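Local structure of nudix hydrolase domain-containing protein (Thermotoga maritima, 3E57) at residues N40-D43 / F44-L48; F167-K170 / E171-L174. The protein is of unknown function but, as a member of the Nudix family, probably hydrolyses a nucleoside diphosphate linked to another moiety. All blocks are in the same frame, centred on the assembly; numbering follows the deposited sequence.

How the contacts relate
Contact 1 (40-43 with 44-48) comes first along the chain and forms the opening turns of helix 41-51; contact 2 (167-170 with 171-174) closes strand 165-169 and starts the loop that leads to strand 176-181. Their centres lie about 32 Å apart, on opposite sides of the centre of the chain, and their nearest atoms are about 21 Å apart. They are tied through common neighbours: strand 131-145 pairs with strand 165-169 and supplies F140 to F41, while helix 115-130 covers contact 1 and gives N128 O to K170 of contact 2. One is thus a partly buried helix start, the other a surface contact at a strand end.

Contact 1: N40-D43 / F44-L48; sequences NFED and FLNFL
F41 and L45, one helical turn apart, meet with the leucine over one face of the phenyl ring. L45 CD1 makes a CH-pi contact 4.1 Å from the ring centroid of F41 and 15° off the normal, while L45 CD2 approaches F41 CE1 at 3.8 Å, nearer the rim. F41 reaches this place because its CG is anti to the backbone N (chi1 -167°), which swings the ring forward along the helix. F44 comes to the same ring from another direction: its CD2 lies at the edge, near the ring plane, 4.3 Å from F41 CE1. F140 stacks on F41 and F160 meets it steeply. An alanine in place of F41 would probably leave the methyls of L45 without their ring face and open a gap beside F140 and F160. On the outer side, E42 bends at its second torsion and its carboxylate crosses the N46 amide with the planes 58° apart; E42 OE1 forms a salt bridge with R116 of helix 115-130. At the helix start, N40 OD1 accepts from D43 N at 2.9 Å, in the carbonyl plane and on a lone pair, and so satisfies a first-turn N-H. N40 O receives F44 N at 3.0 Å, and L45, N46 and F47 bond in turn to the carbonyls of F41, E42 and D43. F119 meets F44 edge-to-face and also touches L45, seating the inner side of the turn against helix 115-130. The whole is an asparagine N-cap opening an amphipathic alpha-helix.

Contact 2: F167-K170 / E171-L174; sequences FSVK and EKDL
K172 folds back from the loop over the end of strand 165-169, making a local surface contact between a strand terminus and the turn that follows it. Just before this exit lies a classic beta bulge, with F167 and S168 both facing D132 of the antiparallel strand 131-145, in the sheet of this Nudix domain. The apolar part of the contact is carried by V169, the buried residue of the group. Its CG2 lies against the start of K172, 3.6 Å from K172 CA and 3.7 Å from K172 CG. CG2 occupies the place between the backbone N and the carbonyl carbon of V169, CG1 standing beside the N (chi1 -53°), and this turns the methyl toward the loop that follows. The K172 chain then runs extended as far as CE, which passes S168 CB at 3.9 Å. K170 carries its amine elsewhere, its NZ bonding to N128 O near the end of helix 115-130, while its backbone still pairs with E130. Beyond it the loop tightens, L174 N bonding to E171 O at 2.9 Å. The polar link across the contact is slight. Beyond CG the K172 chain is extended until its last torsion (chi4 61°), which bends the amine back over the strand, where K172 NZ gives a weak hydrogen bond to V169 O at 3.3 Å and stands 3.6 Å from S168 OG.

Contact 1: N40-D43 / F44-L48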
ATOM      1  N   ASN B  40       3.025  15.916   0.847  1.00 30.22           N
ATOM      2  CA  ASN B  40       2.694  17.309   0.556  1.00 30.45           C
ATOM      3  C   ASN B  40       3.071  17.641  -0.886  1.00 30.14           C
ATOM      4  O   ASN B  40       4.153  17.300  -1.346  1.00 29.29           O
ATOM      5  CB  ASN B  40       3.400  18.227   1.562  1.00 30.95           C
ATOM      6  CG  ASN B  40       3.288  19.690   1.202  1.00 32.09           C
ATOM      7  OD1 ASN B  40       4.009  20.191   0.330  1.00 34.74           O
ATOM      8  ND2 ASN B  40       2.388  20.387   1.878  1.00 34.76           N
ATOM      9  N   PHE B  41       2.156  18.289  -1.600  1.00 30.79           N
ATOM     10  CA  PHE B  41       2.348  18.551  -3.019  1.00 31.34           C
ATOM     11  C   PHE B  41       3.571  19.415  -3.287  1.00 31.75           C
ATOM     12  O   PHE B  41       4.358  19.123  -4.195  1.00 31.44           O
ATOM     13  CB  PHE B  41       1.103  19.203  -3.627  1.00 31.53           C
ATOM     14  CG  PHE B  41       1.096  19.224  -5.138  1.00 31.38           C
ATOM     15  CD1 PHE B  41       1.729  18.222  -5.879  1.00 32.13           C
ATOM     16  CD2 PHE B  41       0.433  20.231  -5.818  1.00 32.32           C
ATOM     17  CE1 PHE B  41       1.710  18.234  -7.242  1.00 32.09           C
ATOM     18  CE2 PHE B  41       0.405  20.237  -7.199  1.00 33.17           C
ATOM     19  CZ  PHE B  41       1.052  19.236  -7.912  1.00 32.14           C
ATOM     20  N   GLU B  42       3.738  20.467  -2.490  1.00 32.47           N
ATOM     21  CA  GLU B  42       4.893  21.352  -2.654  1.00 32.67           C
ATOM     22  C   GLU B  42       6.212  20.586  -2.461  1.00 32.55           C
ATOM     23  O   GLU B  42       7.150  20.765  -3.235  1.00 32.85           O
ATOM     24  CB  GLU B  42       4.799  22.542  -1.693  1.00 33.08           C
ATOM     25  CG  GLU B  42       5.836  23.619  -1.939  1.00 34.64           C
ATOM     26  CD  GLU B  42       5.911  24.022  -3.394  1.00 38.70           C
ATOM     27  OE1 GLU B  42       4.855  24.372  -3.971  1.00 41.59           O
ATOM     28  OE2 GLU B  42       7.021  23.975  -3.961  1.00 42.17           O
ATOM     29  N   ASP B  43       6.267  19.720  -1.448  1.00 32.69           N
ATOM     30  CA  ASP B  43       7.445  18.873  -1.205  1.00 32.43           C
ATOM     31  C   ASP B  43       7.745  17.995  -2.418  1.00 32.02           C
ATOM     32  O   ASP B  43       8.906  17.856  -2.832  1.00 31.99           O
ATOM     33  CB  ASP B  43       7.249  17.979   0.030  1.00 33.05           C
ATOM     34  CG  ASP B  43       7.216  18.757   1.342  1.00 34.83           C
ATOM     35  OD1 ASP B  43       7.630  19.939   1.373  1.00 36.56           O
ATOM     36  OD2 ASP B  43       6.773  18.167   2.361  1.00 37.99           O
ATOM     37  N   PHE B  44       6.697  17.418  -3.006  1.00 30.82           N
ATOM     38  CA  PHE B  44       6.864  16.595  -4.205  1.00 30.76           C
ATOM     39  C   PHE B  44       7.400  17.386  -5.405  1.00 30.40           C
ATOM     40  O   PHE B  44       8.313  16.934  -6.085  1.00 30.25           O
ATOM     41  CB  PHE B  44       5.541  15.923  -4.585  1.00 30.05           C
ATOM     42  CG  PHE B  44       5.642  15.063  -5.797  1.00 29.76           C
ATOM     43  CD1 PHE B  44       6.490  13.966  -5.804  1.00 28.65           C
ATOM     44  CD2 PHE B  44       4.912  15.354  -6.934  1.00 29.33           C
ATOM     45  CE1 PHE B  44       6.606  13.175  -6.923  1.00 29.06           C
ATOM     46  CE2 PHE B  44       5.033  14.558  -8.068  1.00 28.70           C
ATOM     47  CZ  PHE B  44       5.877  13.467  -8.050  1.00 28.96           C
ATOM     48  N   LEU B  45       6.815  18.547  -5.676  1.00 30.53           N
ATOM     49  CA  LEU B  45       7.244  19.370  -6.811  1.00 30.96           C
ATOM     50  C   LEU B  45       8.688  19.837  -6.640  1.00 31.21           C
ATOM     51  O   LEU B  45       9.459  19.848  -7.601  1.00 31.36           O
ATOM     52  CB  LEU B  45       6.327  20.578  -6.991  1.00 30.74           C
ATOM     53  CG  LEU B  45       4.905  20.324  -7.481  1.00 29.88           C
ATOM     54  CD1 LEU B  45       4.175  21.655  -7.573  1.00 29.67           C
ATOM     55  CD2 LEU B  45       4.889  19.572  -8.822  1.00 29.04           C
ATOM     56  N   ASN B  46       9.041  20.214  -5.412  1.00 32.06           N
ATOM     57  CA  ASN B  46      10.426  20.538  -5.049  1.00 32.47           C
ATOM     58  C   ASN B  46      11.340  19.344  -5.290  1.00 32.52           C
ATOM     59  O   ASN B  46      12.429  19.487  -5.834  1.00 31.40           O
ATOM     60  CB  ASN B  46      10.510  20.963  -3.582  1.00 33.22           C
ATOM     61  CG  ASN B  46       9.952  22.356  -3.343  1.00 35.74           C
ATOM     62  OD1 ASN B  46       9.791  23.147  -4.283  1.00 38.97           O
ATOM     63  ND2 ASN B  46       9.660  22.671  -2.081  1.00 38.97           N
ATOM     64  N   PHE B  47      10.876  18.158  -4.895  1.00 32.11           N
ATOM     65  CA  PHE B  47      11.607  16.913  -5.149  1.00 32.25           C
ATOM     66  C   PHE B  47      11.878  16.712  -6.635  1.00 32.32           C
ATOM     67  O   PHE B  47      12.984  16.324  -7.025  1.00 32.97           O
ATOM     68  CB  PHE B  47      10.838  15.718  -4.565  1.00 31.82           C
ATOM     69  CG  PHE B  47      11.296  14.393  -5.077  1.00 31.55           C
ATOM     70  CD1 PHE B  47      12.399  13.763  -4.519  1.00 31.06           C
ATOM     71  CD2 PHE B  47      10.607  13.749  -6.097  1.00 30.83           C
ATOM     72  CE1 PHE B  47      12.831  12.526  -4.988  1.00 31.64           C
ATOM     73  CE2 PHE B  47      11.036  12.520  -6.568  1.00 30.89           C
ATOM     74  CZ  PHE B  47      12.148  11.905  -6.009  1.00 30.50           C
ATOM     75  N   LEU B  48      10.879  16.995  -7.470  1.00 32.65           N
ATOM     76  CA  LEU B  48      11.040  16.890  -8.920  1.00 32.95           C
ATOM     77  C   LEU B  48      12.068  17.887  -9.452  1.00 33.33           C
ATOM     78  O   LEU B  48      12.906  17.538 -10.264  1.00 32.78           O
ATOM     79  CB  LEU B  48       9.707  17.114  -9.644  1.00 32.62           C
ATOM     80  CG  LEU B  48       8.614  16.064  -9.461  1.00 31.90           C
ATOM     81  CD1 LEU B  48       7.399  16.445 -10.310  1.00 30.64           C
ATOM     82  CD2 LEU B  48       9.161  14.679  -9.815  1.00 29.64           C
TER

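Contact 2: F167-K170 / E171-L174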
ATOM      1  N   PHE B 167     -17.379  14.909 -19.983  1.00 41.40           N
ATOM      2  CA  PHE B 167     -18.204  14.941 -21.195  1.00 42.18           C
ATOM      3  C   PHE B 167     -18.090  13.647 -21.974  1.00 42.86           C
ATOM      4  O   PHE B 167     -19.108  13.023 -22.286  1.00 43.14           O
ATOM      5  CB  PHE B 167     -17.819  16.126 -22.078  1.00 42.63           C
ATOM      6  CG  PHE B 167     -18.030  17.452 -21.420  1.00 42.72           C
ATOM      7  CD1 PHE B 167     -19.316  17.942 -21.226  1.00 43.54           C
ATOM      8  CD2 PHE B 167     -16.951  18.208 -20.982  1.00 42.80           C
ATOM      9  CE1 PHE B 167     -19.523  19.166 -20.609  1.00 43.74           C
ATOM     10  CE2 PHE B 167     -17.144  19.432 -20.366  1.00 43.35           C
ATOM     11  CZ  PHE B 167     -18.436  19.915 -20.177  1.00 43.91           C
ATOM     12  N   SER B 168     -16.860  13.239 -22.282  1.00 43.49           N
ATOM     13  CA  SER B 168     -16.628  12.001 -23.023  1.00 44.14           C
ATOM     14  C   SER B 168     -15.158  11.588 -23.043  1.00 44.45           C
ATOM     15  O   SER B 168     -14.278  12.342 -22.625  1.00 44.14           O
ATOM     16  CB  SER B 168     -17.100  12.156 -24.474  1.00 44.32           C
ATOM     17  OG  SER B 168     -16.262  13.057 -25.183  1.00 45.07           O
ATOM     18  N   VAL B 169     -14.907  10.387 -23.552  1.00 45.09           N
ATOM     19  CA  VAL B 169     -13.543   9.947 -23.836  1.00 45.82           C
ATOM     20  C   VAL B 169     -13.167  10.455 -25.227  1.00 46.51           C
ATOM     21  O   VAL B 169     -14.021  10.557 -26.110  1.00 46.61           O
ATOM     22  CB  VAL B 169     -13.373   8.400 -23.723  1.00 45.70           C
ATOM     23  CG1 VAL B 169     -13.879   7.914 -22.377  1.00 45.38           C
ATOM     24  CG2 VAL B 169     -14.074   7.661 -24.864  1.00 45.38           C
ATOM     25  N   LYS B 170     -11.899  10.803 -25.412  1.00 47.33           N
ATOM     26  CA  LYS B 170     -11.430  11.304 -26.707  1.00 47.94           C
ATOM     27  C   LYS B 170     -11.530  10.200 -27.749  1.00 48.72           C
ATOM     28  O   LYS B 170     -12.010  10.435 -28.858  1.00 48.98           O
ATOM     29  CB  LYS B 170      -9.990  11.843 -26.621  1.00 47.70           C
ATOM     30  CG  LYS B 170      -9.823  13.385 -26.665  1.00 47.52           C
ATOM     31  CD  LYS B 170     -11.010  14.178 -26.103  1.00 46.72           C
ATOM     32  CE  LYS B 170     -10.597  15.519 -25.482  1.00 46.32           C
ATOM     33  NZ  LYS B 170      -9.329  16.105 -26.000  1.00 46.02           N
ATOM     34  N   GLU B 171     -11.089   8.999 -27.387  1.00 49.50           N
ATOM     35  CA  GLU B 171     -11.115   7.867 -28.309  1.00 50.17           C
ATOM     36  C   GLU B 171     -12.156   6.829 -27.912  1.00 50.47           C
ATOM     37  O   GLU B 171     -11.871   5.893 -27.164  1.00 50.45           O
ATOM     38  CB  GLU B 171      -9.721   7.257 -28.427  1.00 50.46           C
ATOM     39  CG  GLU B 171      -8.778   8.162 -29.221  1.00 50.94           C
ATOM     40  CD  GLU B 171      -7.322   7.771 -29.093  1.00 50.95           C
ATOM     41  OE1 GLU B 171      -6.846   7.567 -27.951  1.00 52.14           O
ATOM     42  OE2 GLU B 171      -6.651   7.686 -30.143  1.00 52.11           O
ATOM     43  N   LYS B 172     -13.364   7.003 -28.446  1.00 50.88           N
ATOM     44  CA  LYS B 172     -14.497   6.135 -28.131  1.00 51.27           C
ATOM     45  C   LYS B 172     -14.362   4.740 -28.742  1.00 51.50           C
ATOM     46  O   LYS B 172     -15.109   3.828 -28.376  1.00 51.82           O
ATOM     47  CB  LYS B 172     -15.806   6.782 -28.601  1.00 51.39           C
ATOM     48  CG  LYS B 172     -16.120   8.092 -27.905  1.00 51.65           C
ATOM     49  CD  LYS B 172     -17.439   8.682 -28.377  1.00 51.86           C
ATOM     50  CE  LYS B 172     -17.679  10.054 -27.764  1.00 52.32           C
ATOM     51  NZ  LYS B 172     -16.622  11.041 -28.151  1.00 53.15           N
ATOM     52  N   ASP B 173     -13.430   4.585 -29.683  1.00 51.55           N
ATOM     53  CA  ASP B 173     -13.065   3.268 -30.206  1.00 51.47           C
ATOM     54  C   ASP B 173     -11.801   2.707 -29.531  1.00 51.23           C
ATOM     55  O   ASP B 173     -11.212   1.737 -30.017  1.00 51.32           O
ATOM     56  CB  ASP B 173     -12.881   3.334 -31.728  1.00 51.68           C
ATOM     57  CG  ASP B 173     -14.155   3.744 -32.459  1.00 52.77           C
ATOM     58  OD1 ASP B 173     -15.197   3.945 -31.789  1.00 54.68           O
ATOM     59  OD2 ASP B 173     -14.110   3.869 -33.704  1.00 52.51           O
ATOM     60  N   LEU B 174     -11.382   3.317 -28.422  1.00 50.91           N
ATOM     61  CA  LEU B 174     -10.322   2.752 -27.575  1.00 50.45           C
ATOM     62  C   LEU B 174     -10.781   2.450 -26.142  1.00 50.05           C
ATOM     63  O   LEU B 174     -10.175   1.607 -25.471  1.00 50.09           O
ATOM     64  CB  LEU B 174      -9.101   3.680 -27.529  1.00 50.71           C
ATOM     65  CG  LEU B 174      -8.072   3.615 -28.665  1.00 51.10           C
ATOM     66  CD1 LEU B 174      -6.906   4.547 -28.342  1.00 51.72           C
ATOM     67  CD2 LEU B 174      -7.561   2.201 -28.896  1.00 51.12           C
TER